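Long-range contacts in CurD (Moorea producens 3L, PDB 5KP7), which probably acts as a hydroxymethylglutaryl-CoA synthase, an acyltransferase of the thiolase-like superfamily, and binds 4'-phosphopantetheine: residues T103-G108 / A166-R171; Q136-G141 / N320-T325; D92-R97 / G159-V164; Q96-V101 / L123-N128. The protein carries 3 engineered substitutions. All blocks are in the same frame, centred on the assembly; numbering follows the deposited sequence.

How the interactions relate
Strands 98-104 and 161-168 link two contacts near the 4'-phosphopantetheine pocket with a second pair at their other end. Interactions 1 and 2, their centres about 8 Å apart, lie deep in the chain, where Asp168 OD2 and Gly323 N are 3.3 Å apart, a probable hydrogen bond, and one water belongs to both. The side chain of Met322 comes within about 6 Å of the bound 4'-phosphopantetheine and that of Glu106 within about 8 Å, while Asn320 touches it. Interactions 3 and 4, centres about 6 Å apart, share Gln96 and Arg97 at the far end of strands 98-104 and 161-168. Some 23 Å separate the centres of interactions 1 and 3, although both use strand 161-168.

Interaction 1 of 4, residues T103-G108 / A166-R171; sequences TCSESG and ATDISR
Asp168 and the turn Ser105-Ser107 show how one carboxylate oxygen can organise a loop at the end of parallel strands. Asp168 OD1 accepts from the backbone: Glu106 N lies 2.7 Å away on its syn lone pair. Its anti lone pair receives Ser107 OG, also 2.7 Å from Asp168 OD1. Ser107 OG, its proton spent on the carboxylate, accepts in turn from Ile169 N at 3.2 Å. CG of Asp168 sits beside its own backbone N (chi1 -84°), which brings the carboxylate across to the loop. Asp168 OD2 has other company: Gly323 N, and two waters that lie close to Cys104 O and Glu106 OE1 respectively. Glu106 OE2 is salt-bridged to Arg227. Ser105 OG closes an ST turn by accepting from Ser107 N (3.0 Å) and rests 2.7 Å from Thr167 O. An alanine at Asp168 removes the acceptor of the Glu106 amide and the Ser107 hydroxyl, and the turn would probably be freer to shift. Before the turn the strands pair regularly, with Thr167 N bonded to Cys104 O at 3.0 Å. Helix 115-123 packs on Thr103 and Ser105, and helix 75-89 on Ser107, Thr167 and Ile169, while strand 130-134 flanks strand 98-104.

Interaction 2 of 4, residues Q136-G141 / N320-T325; sequences QACYSG and NIMGAT
Cys138 presses its sulfur against the backbone of Met322, with SG 3.4 Å from Met322 CA, and this is the tight half of a contact built largely from main chain. SG stands beside its own backbone N (chi1 -53°), on the side facing Met322, whose thioether SD passes 3.9 Å from Cys138 SG. Next to it the Cys138 carbonyl receives a CA-H...O contact from Gly323, its O 3.4 Å from Gly323 CA. Glycine matters on both sides here: a CB on Gly323 would collide with Ser140 OG, and one on Gly141 with the carbonyl O of Gly323. The looser half is bridged by two waters. One lies 2.8 Å from Ser140 OG and accepts only weakly from Gly323 N, which also bonds Asp168 OD2; another lies 2.9 Å from Cys138 O and weakly approaches Gly323 O. The 320-325 loop keeps its shape by its own bonds, for Met322 N gives an Asx turn with Asn320 OD1, and Met322 O is gripped from one face by both N and OG1 of Thr325. Asn320 belongs to the 4'-phosphopantetheine pocket, and a cysteine where the chain enters the buried helix 140-154, faced by this loop, is consistent with the thiolase-like fold.

Interaction 3 of 4, residues D92-R97 / G159-V164; sequences DADKQR and GAKALV
Arg97 and Lys161 join in a surface contact at one end of the central mixed sheet of this thiolase-like fold, where the chain leaving helix 92-96 meets the start of strand 161-168. Strands 98-104 and 161-168 run parallel as neighbours, and the meeting of their leading ends begins with a backbone bond. Lys161 N reaches Arg97 O at 2.9 Å and almost straight (174°), though it comes in 46° above the carbonyl plane. Ala160 CA adds a CA-H...O contact to the same oxygen. On the outer side the Arg97 side chain, extended from CG to NE, lies alongside the Gly159 carbonyl, its CD 3.5 Å from Gly159 O. Gly159 itself has a positive phi (96°) at which a CB would jam against the preceding carbonyl. The Arg97 guanidinium turns back to its own helix, NH1 forming a salt bridge with Asp94 OD1 at 2.8 Å from above the carboxylate plane. Lys161 passes obliquely by the same aspartate, its CE 3.8 Å from Asp94 OD1. Its NZ has a salt-bridge partner elsewhere, Glu31, and meets Asp94 through two waters. One of them donates to Asp94 OD2; the other donates to Asp94 OD1 at 2.7 Å and accepts from Lys161 NZ at 2.9 Å.

Interaction 4 of 4, residues Q96-V101 / L123-N128; sequences QRIEMV and LGLSRN
Glu99 and Asn128 meet along the length of a side chain, a useful example of a carbonyl lying against aliphatic carbon. Starting at CB, Glu99 is 3.8 Å from Asn128 O; CG follows at 3.7 Å from Asn128 O, and CD at 3.9 Å from the same oxygen, before OE2 ends beside a water. That water lies also between Gln96 O and Ser126 OG, so three polar groups gather round it. Ser126 faces Gln96 too: the Gln96 chain bends at chi2 (-62°) and carries its OE1 to 3.5 Å from Ser126 CB, while NE2 donates to another water that in turn donates to Gly124 O. The hydroxyl of Ser126 is anti to the backbone N (chi1 -177°), where it accepts from Asn128 N in an ST turn. A glycine in place of Ser126 removes the acceptor of the Asn128 amide and the carbon that Gln96 OE1 rests on, and the turn is likely to become more mobile. On the inner side the contact is apolar. Leu125 lays its two methyls against two side chains of the strand, CD1 3.7 Å from Val101 CG2 and CD2 4.1 Å from Ile98 CD1. A further water links the backbones, donating to Ile98 O at 2.8 Å and accepting from Ser126 N. Gly124 ends helix 115-123 in a Schellman motif, and the loop then leads to strand 130-134, which pairs in parallel with strand 98-104: the return leg of a beta-alpha-beta crossover.

Interaction 1 of 4, residues T103-G108 / A166-R171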
# COMPACT_ATOMS: atom_id res chain seq x y z
N THR A 103 1.76 -16.39 0.14
CA THR A 103 2.40 -15.24 -0.47
C THR A 103 1.32 -14.39 -1.11
O THR A 103 0.48 -14.90 -1.85
CB THR A 103 3.44 -15.69 -1.50
OG1 THR A 103 4.42 -16.50 -0.83
CG2 THR A 103 4.15 -14.50 -2.08
N CYS A 104 1.33 -13.10 -0.84
CA CYS A 104 0.29 -12.16 -1.29
C CYS A 104 0.95 -11.19 -2.20
O CYS A 104 1.90 -10.48 -1.79
CB CYS A 104 -0.32 -11.46 -0.07
SG CYS A 104 -1.03 -12.63 1.12
N SER A 105 0.55 -11.16 -3.46
CA SER A 105 1.33 -10.41 -4.45
C SER A 105 0.49 -10.11 -5.70
O SER A 105 -0.45 -10.86 -6.00
CB SER A 105 2.60 -11.21 -4.84
OG SER A 105 3.47 -10.42 -5.64
N GLU A 106 0.87 -9.05 -6.40
CA GLU A 106 0.42 -8.78 -7.77
C GLU A 106 1.62 -8.74 -8.72
O GLU A 106 1.51 -8.22 -9.84
CB GLU A 106 -0.47 -7.55 -7.85
CG GLU A 106 0.15 -6.27 -7.30
CD GLU A 106 -0.92 -5.26 -6.91
OE1 GLU A 106 -1.41 -5.30 -5.76
OE2 GLU A 106 -1.27 -4.45 -7.75
N SER A 107 2.74 -9.34 -8.29
CA SER A 107 4.02 -9.35 -9.01
C SER A 107 4.46 -10.78 -9.22
O SER A 107 5.69 -11.09 -9.15
CB SER A 107 5.10 -8.57 -8.18
OG SER A 107 4.70 -7.27 -7.88
N GLY A 108 3.52 -11.68 -9.47
CA GLY A 108 3.85 -13.13 -9.60
C GLY A 108 4.77 -13.45 -10.75
O GLY A 108 4.94 -12.66 -11.69
N ALA A 166 3.45 -10.47 2.26
CA ALA A 166 3.01 -9.59 1.19
C ALA A 166 4.28 -9.02 0.54
O ALA A 166 5.13 -8.45 1.23
CB ALA A 166 2.11 -8.47 1.69
N THR A 167 4.44 -9.27 -0.74
CA THR A 167 5.65 -8.88 -1.48
C THR A 167 5.30 -8.36 -2.85
O THR A 167 4.50 -8.98 -3.56
CB THR A 167 6.66 -10.06 -1.58
OG1 THR A 167 7.81 -9.61 -2.27
CG2 THR A 167 6.06 -11.27 -2.27
N ASP A 168 5.85 -7.21 -3.22
CA ASP A 168 5.58 -6.62 -4.54
C ASP A 168 6.75 -5.73 -4.98
O ASP A 168 7.41 -5.10 -4.14
CB ASP A 168 4.26 -5.83 -4.56
CG ASP A 168 3.02 -6.71 -4.80
OD1 ASP A 168 2.95 -7.39 -5.83
OD2 ASP A 168 2.12 -6.70 -3.95
N ILE A 169 7.02 -5.72 -6.29
CA ILE A 169 8.01 -4.84 -6.89
C ILE A 169 7.35 -4.14 -8.05
O ILE A 169 6.34 -4.60 -8.55
CB ILE A 169 9.22 -5.64 -7.37
CG1 ILE A 169 9.89 -6.24 -6.13
CG2 ILE A 169 10.18 -4.80 -8.20
CD1 ILE A 169 11.02 -7.09 -6.44
N SER A 170 7.92 -3.04 -8.48
CA SER A 170 7.41 -2.31 -9.67
C SER A 170 8.46 -2.33 -10.75
O SER A 170 9.26 -1.41 -10.85
CB SER A 170 7.10 -0.87 -9.24
OG SER A 170 6.07 -0.88 -8.26
N ARG A 171 8.48 -3.39 -11.55
CA ARG A 171 9.55 -3.54 -12.55
C ARG A 171 9.14 -2.97 -13.90
O ARG A 171 8.92 -3.69 -14.87
CB ARG A 171 10.05 -4.99 -12.65
CG ARG A 171 11.58 -4.95 -12.75
CD ARG A 171 12.23 -6.18 -13.18
NE ARG A 171 12.07 -7.33 -12.32
CZ ARG A 171 12.85 -7.66 -11.29
NH1 ARG A 171 13.81 -6.84 -10.81
NH2 ARG A 171 12.61 -8.83 -10.69
O HOH W 1 1.83 -7.59 -1.47
O HOH W 2 -0.53 -7.31 -3.94

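Interaction 2 of 4, residues Q136-G141 / N320-T325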
# COMPACT_ATOMS: atom_id res chain seq x y z
N GLN A 136 -5.47 -10.22 -5.25
CA GLN A 136 -6.62 -9.27 -5.43
C GLN A 136 -6.07 -7.86 -5.24
O GLN A 136 -6.39 -7.12 -4.28
CB GLN A 136 -7.82 -9.55 -4.52
CG GLN A 136 -8.98 -8.54 -4.65
CD GLN A 136 -9.16 -7.90 -6.02
OE1 GLN A 136 -9.04 -6.64 -6.16
NE2 GLN A 136 -9.48 -8.68 -6.99
N ALA A 137 -5.19 -7.54 -6.17
CA ALA A 137 -4.43 -6.30 -6.14
C ALA A 137 -3.93 -6.02 -4.72
O ALA A 137 -3.44 -6.94 -4.06
CB ALA A 137 -5.24 -5.18 -6.73
N CYS A 138 -4.05 -4.78 -4.21
CA CYS A 138 -3.43 -4.48 -2.92
C CYS A 138 -4.18 -5.03 -1.71
O CYS A 138 -3.71 -4.89 -0.60
CB CYS A 138 -3.23 -2.97 -2.74
SG CYS A 138 -2.35 -2.18 -4.10
N TYR A 139 -5.34 -5.65 -1.91
CA TYR A 139 -6.08 -6.35 -0.86
C TYR A 139 -5.45 -7.71 -0.52
O TYR A 139 -5.81 -8.33 0.46
CB TYR A 139 -7.57 -6.50 -1.29
CG TYR A 139 -8.46 -7.26 -0.34
CD1 TYR A 139 -8.73 -6.79 0.92
CD2 TYR A 139 -9.09 -8.43 -0.75
CE1 TYR A 139 -9.52 -7.49 1.81
CE2 TYR A 139 -9.90 -9.12 0.11
CZ TYR A 139 -10.11 -8.65 1.39
OH TYR A 139 -10.93 -9.38 2.25
N SER A 140 -4.52 -8.16 -1.35
CA SER A 140 -3.96 -9.51 -1.20
C SER A 140 -3.44 -9.75 0.22
O SER A 140 -3.66 -10.82 0.79
CB SER A 140 -2.86 -9.72 -2.23
OG SER A 140 -1.75 -8.86 -2.01
N GLY A 141 -2.68 -8.80 0.77
CA GLY A 141 -2.12 -9.00 2.10
C GLY A 141 -3.16 -9.22 3.18
O GLY A 141 -3.09 -10.16 4.00
N ASN A 320 4.42 3.21 -2.76
CA ASN A 320 3.34 2.23 -2.72
C ASN A 320 3.97 0.85 -2.96
O ASN A 320 4.55 0.61 -4.04
CB ASN A 320 2.36 2.55 -3.85
CG ASN A 320 1.16 1.63 -3.90
OD1 ASN A 320 0.99 0.75 -3.06
ND2 ASN A 320 0.29 1.89 -4.85
N ILE A 321 3.85 -0.05 -1.97
CA ILE A 321 4.34 -1.42 -2.09
C ILE A 321 3.16 -2.40 -2.17
O ILE A 321 3.28 -3.56 -1.80
CB ILE A 321 5.40 -1.77 -1.04
CG1 ILE A 321 4.91 -1.62 0.40
CG2 ILE A 321 6.59 -0.86 -1.25
CD1 ILE A 321 5.82 -2.24 1.47
N MET A 322 2.08 -1.91 -2.76
CA MET A 322 0.91 -2.70 -3.14
C MET A 322 0.33 -3.45 -1.99
O MET A 322 0.01 -2.83 -0.99
CB MET A 322 1.21 -3.63 -4.34
CG MET A 322 1.87 -3.00 -5.50
SD MET A 322 0.92 -1.66 -6.10
CE MET A 322 2.32 -0.61 -6.46
N GLY A 323 0.25 -4.78 -2.05
CA GLY A 323 -0.41 -5.52 -0.98
C GLY A 323 0.26 -5.51 0.38
O GLY A 323 -0.38 -5.89 1.36
N ALA A 324 1.53 -5.08 0.46
CA ALA A 324 2.26 -4.96 1.70
C ALA A 324 2.09 -3.57 2.38
O ALA A 324 2.50 -3.40 3.53
CB ALA A 324 3.74 -5.20 1.45
N THR A 325 1.53 -2.59 1.68
CA THR A 325 1.60 -1.21 2.17
C THR A 325 0.87 -1.03 3.49
O THR A 325 1.38 -0.38 4.41
CB THR A 325 1.08 -0.19 1.15
OG1 THR A 325 1.71 -0.44 -0.11
CG2 THR A 325 1.38 1.22 1.61
O HOH W 3 -3.58 -5.62 2.16
O HOH W 2 -0.53 -7.31 -3.94

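Interaction 3 of 4, residues D92-R97 / G159-V164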
# COMPACT_ATOMS: atom_id res chain seq x y z
N ASP A 92 13.63 -24.43 16.91
CA ASP A 92 13.36 -25.44 15.88
C ASP A 92 11.92 -25.93 15.94
O ASP A 92 11.24 -26.04 14.90
CB ASP A 92 14.29 -26.65 16.00
CG ASP A 92 15.74 -26.33 15.74
OD1 ASP A 92 16.04 -25.25 15.18
OD2 ASP A 92 16.61 -27.17 16.10
N ALA A 93 11.46 -26.20 17.16
CA ALA A 93 10.08 -26.63 17.40
C ALA A 93 9.07 -25.63 16.85
O ALA A 93 8.10 -26.02 16.20
CB ALA A 93 9.83 -26.85 18.88
N ASP A 94 9.29 -24.34 17.12
CA ASP A 94 8.37 -23.30 16.65
C ASP A 94 8.45 -23.09 15.13
O ASP A 94 7.43 -22.83 14.51
CB ASP A 94 8.60 -21.96 17.35
CG ASP A 94 7.84 -21.83 18.67
OD1 ASP A 94 6.93 -22.66 18.96
OD2 ASP A 94 8.17 -20.87 19.43
N LYS A 95 9.63 -23.21 14.55
CA LYS A 95 9.75 -23.15 13.07
C LYS A 95 8.98 -24.27 12.42
O LYS A 95 8.29 -24.06 11.41
CB LYS A 95 11.23 -23.23 12.66
CG LYS A 95 11.52 -23.18 11.16
CD LYS A 95 13.02 -23.03 10.95
CE LYS A 95 13.43 -23.03 9.50
NZ LYS A 95 14.92 -22.88 9.25
N GLN A 96 9.08 -25.46 12.99
CA GLN A 96 8.32 -26.61 12.49
C GLN A 96 6.81 -26.48 12.64
O GLN A 96 6.10 -27.13 11.91
CB GLN A 96 8.81 -27.91 13.16
CG GLN A 96 10.23 -28.26 12.78
CD GLN A 96 10.35 -28.50 11.30
OE1 GLN A 96 9.64 -29.32 10.75
NE2 GLN A 96 11.23 -27.76 10.65
N ARG A 97 6.34 -25.63 13.54
CA ARG A 97 4.92 -25.37 13.68
C ARG A 97 4.31 -24.52 12.54
O ARG A 97 3.10 -24.46 12.44
CB ARG A 97 4.58 -24.74 15.03
CG ARG A 97 4.69 -25.72 16.20
CD ARG A 97 4.51 -25.03 17.54
NE ARG A 97 4.55 -26.02 18.63
CZ ARG A 97 5.53 -26.18 19.53
NH1 ARG A 97 6.61 -25.40 19.56
NH2 ARG A 97 5.41 -27.15 20.44
N GLY A 159 -1.75 -25.16 17.80
CA GLY A 159 -0.31 -24.95 17.80
C GLY A 159 0.28 -24.58 16.45
O GLY A 159 1.40 -24.06 16.39
N ALA A 160 -0.44 -24.83 15.35
CA ALA A 160 0.10 -24.47 14.04
C ALA A 160 0.16 -22.96 13.91
O ALA A 160 -0.69 -22.25 14.43
CB ALA A 160 -0.75 -25.03 12.92
N LYS A 161 1.19 -22.49 13.23
CA LYS A 161 1.35 -21.08 12.88
C LYS A 161 1.23 -20.93 11.37
O LYS A 161 1.38 -21.90 10.61
CB LYS A 161 2.73 -20.59 13.32
CG LYS A 161 3.00 -20.74 14.83
CD LYS A 161 4.35 -20.15 15.21
CE LYS A 161 4.78 -20.53 16.63
NZ LYS A 161 3.92 -19.99 17.72
N ALA A 162 0.99 -19.71 10.94
CA ALA A 162 0.97 -19.40 9.51
C ALA A 162 1.94 -18.28 9.25
O ALA A 162 2.08 -17.37 10.07
CB ALA A 162 -0.44 -19.00 9.03
N LEU A 163 2.59 -18.31 8.09
CA LEU A 163 3.46 -17.23 7.67
C LEU A 163 2.83 -16.57 6.45
O LEU A 163 2.63 -17.24 5.43
CB LEU A 163 4.85 -17.77 7.33
CG LEU A 163 5.93 -16.79 6.89
CD1 LEU A 163 6.27 -15.83 8.00
CD2 LEU A 163 7.17 -17.56 6.41
N VAL A 164 2.52 -15.29 6.57
CA VAL A 164 1.88 -14.53 5.49
C VAL A 164 2.87 -13.47 5.05
O VAL A 164 3.32 -12.66 5.88
CB VAL A 164 0.58 -13.86 5.97
CG1 VAL A 164 -0.01 -13.01 4.84
CG2 VAL A 164 -0.44 -14.90 6.46
O HOH W 4 6.20 -18.90 19.45
O HOH W 5 4.57 -21.75 19.98

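Interaction 4 of 4, residues Q96-V101 / L123-N128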
# COMPACT_ATOMS: atom_id res chain seq x y z
N GLN A 96 9.08 -25.46 12.99
CA GLN A 96 8.32 -26.61 12.49
C GLN A 96 6.81 -26.48 12.64
O GLN A 96 6.10 -27.13 11.91
CB GLN A 96 8.81 -27.91 13.16
CG GLN A 96 10.23 -28.26 12.78
CD GLN A 96 10.35 -28.50 11.30
OE1 GLN A 96 9.64 -29.32 10.75
NE2 GLN A 96 11.23 -27.76 10.65
N ARG A 97 6.34 -25.63 13.54
CA ARG A 97 4.92 -25.37 13.68
C ARG A 97 4.31 -24.52 12.54
O ARG A 97 3.10 -24.46 12.44
CB ARG A 97 4.58 -24.74 15.03
CG ARG A 97 4.69 -25.72 16.20
CD ARG A 97 4.51 -25.03 17.54
NE ARG A 97 4.55 -26.02 18.63
CZ ARG A 97 5.53 -26.18 19.53
NH1 ARG A 97 6.61 -25.40 19.56
NH2 ARG A 97 5.41 -27.15 20.44
N ILE A 98 5.13 -23.89 11.70
CA ILE A 98 4.61 -23.14 10.55
C ILE A 98 4.09 -24.18 9.53
O ILE A 98 4.88 -24.92 8.95
CB ILE A 98 5.64 -22.20 9.92
CG1 ILE A 98 6.08 -21.14 10.94
CG2 ILE A 98 5.06 -21.57 8.66
CD1 ILE A 98 7.33 -20.36 10.55
N GLU A 99 2.78 -24.25 9.37
CA GLU A 99 2.16 -25.21 8.46
C GLU A 99 1.35 -24.57 7.32
O GLU A 99 0.63 -25.27 6.62
CB GLU A 99 1.28 -26.18 9.24
CG GLU A 99 2.11 -26.99 10.26
CD GLU A 99 1.49 -28.29 10.68
OE1 GLU A 99 0.30 -28.55 10.38
OE2 GLU A 99 2.21 -29.06 11.39
N MET A 100 1.46 -23.26 7.15
CA MET A 100 0.88 -22.59 6.00
C MET A 100 1.75 -21.40 5.65
O MET A 100 2.14 -20.64 6.56
CB MET A 100 -0.55 -22.14 6.29
CG MET A 100 -1.23 -21.52 5.07
SD MET A 100 -3.02 -21.31 5.21
CE MET A 100 -3.17 -20.13 6.45
N VAL A 101 2.08 -21.27 4.37
CA VAL A 101 2.79 -20.11 3.84
C VAL A 101 1.91 -19.52 2.73
O VAL A 101 1.62 -20.21 1.74
CB VAL A 101 4.16 -20.50 3.26
CG1 VAL A 101 4.82 -19.31 2.60
CG2 VAL A 101 5.08 -21.04 4.34
N LEU A 123 13.89 -20.57 3.36
CA LEU A 123 13.77 -20.37 4.81
C LEU A 123 13.91 -21.68 5.58
O LEU A 123 14.00 -21.66 6.79
CB LEU A 123 12.44 -19.72 5.16
CG LEU A 123 12.23 -18.25 4.72
CD1 LEU A 123 10.79 -17.85 5.01
CD2 LEU A 123 13.18 -17.29 5.38
N GLY A 124 13.99 -22.82 4.89
CA GLY A 124 14.17 -24.11 5.54
C GLY A 124 12.95 -24.61 6.29
O GLY A 124 13.09 -25.25 7.33
N LEU A 125 11.76 -24.30 5.80
CA LEU A 125 10.52 -24.64 6.51
C LEU A 125 10.16 -26.10 6.30
O LEU A 125 10.70 -26.78 5.44
CB LEU A 125 9.39 -23.70 6.06
CG LEU A 125 9.62 -22.21 6.29
CD1 LEU A 125 8.37 -21.45 5.87
CD2 LEU A 125 9.96 -21.91 7.74
N SER A 126 9.22 -26.58 7.12
CA SER A 126 8.73 -27.95 7.04
C SER A 126 8.12 -28.29 5.68
O SER A 126 7.49 -27.43 5.05
CB SER A 126 7.65 -28.19 8.10
OG SER A 126 7.21 -29.54 8.07
N ARG A 127 8.27 -29.56 5.26
CA ARG A 127 7.55 -30.03 4.10
C ARG A 127 6.07 -30.26 4.38
O ARG A 127 5.26 -30.31 3.44
CB ARG A 127 8.20 -31.29 3.51
CG ARG A 127 9.50 -30.99 2.82
CD ARG A 127 10.00 -32.18 2.03
NE ARG A 127 11.14 -31.79 1.20
CZ ARG A 127 11.65 -32.54 0.21
NH1 ARG A 127 11.14 -33.72 -0.08
NH2 ARG A 127 12.66 -32.05 -0.54
N ASN A 128 5.70 -30.40 5.65
CA ASN A 128 4.28 -30.54 6.02
C ASN A 128 3.70 -29.14 6.18
O ASN A 128 3.43 -28.66 7.29
CB ASN A 128 4.12 -31.39 7.30
CG ASN A 128 4.62 -32.80 7.11
OD1 ASN A 128 5.53 -33.25 7.83
ND2 ASN A 128 4.02 -33.53 6.20
O HOH W 6 12.49 -27.87 8.22
O HOH W 7 5.19 -29.09 10.08
O HOH W 8 7.71 -24.99 8.91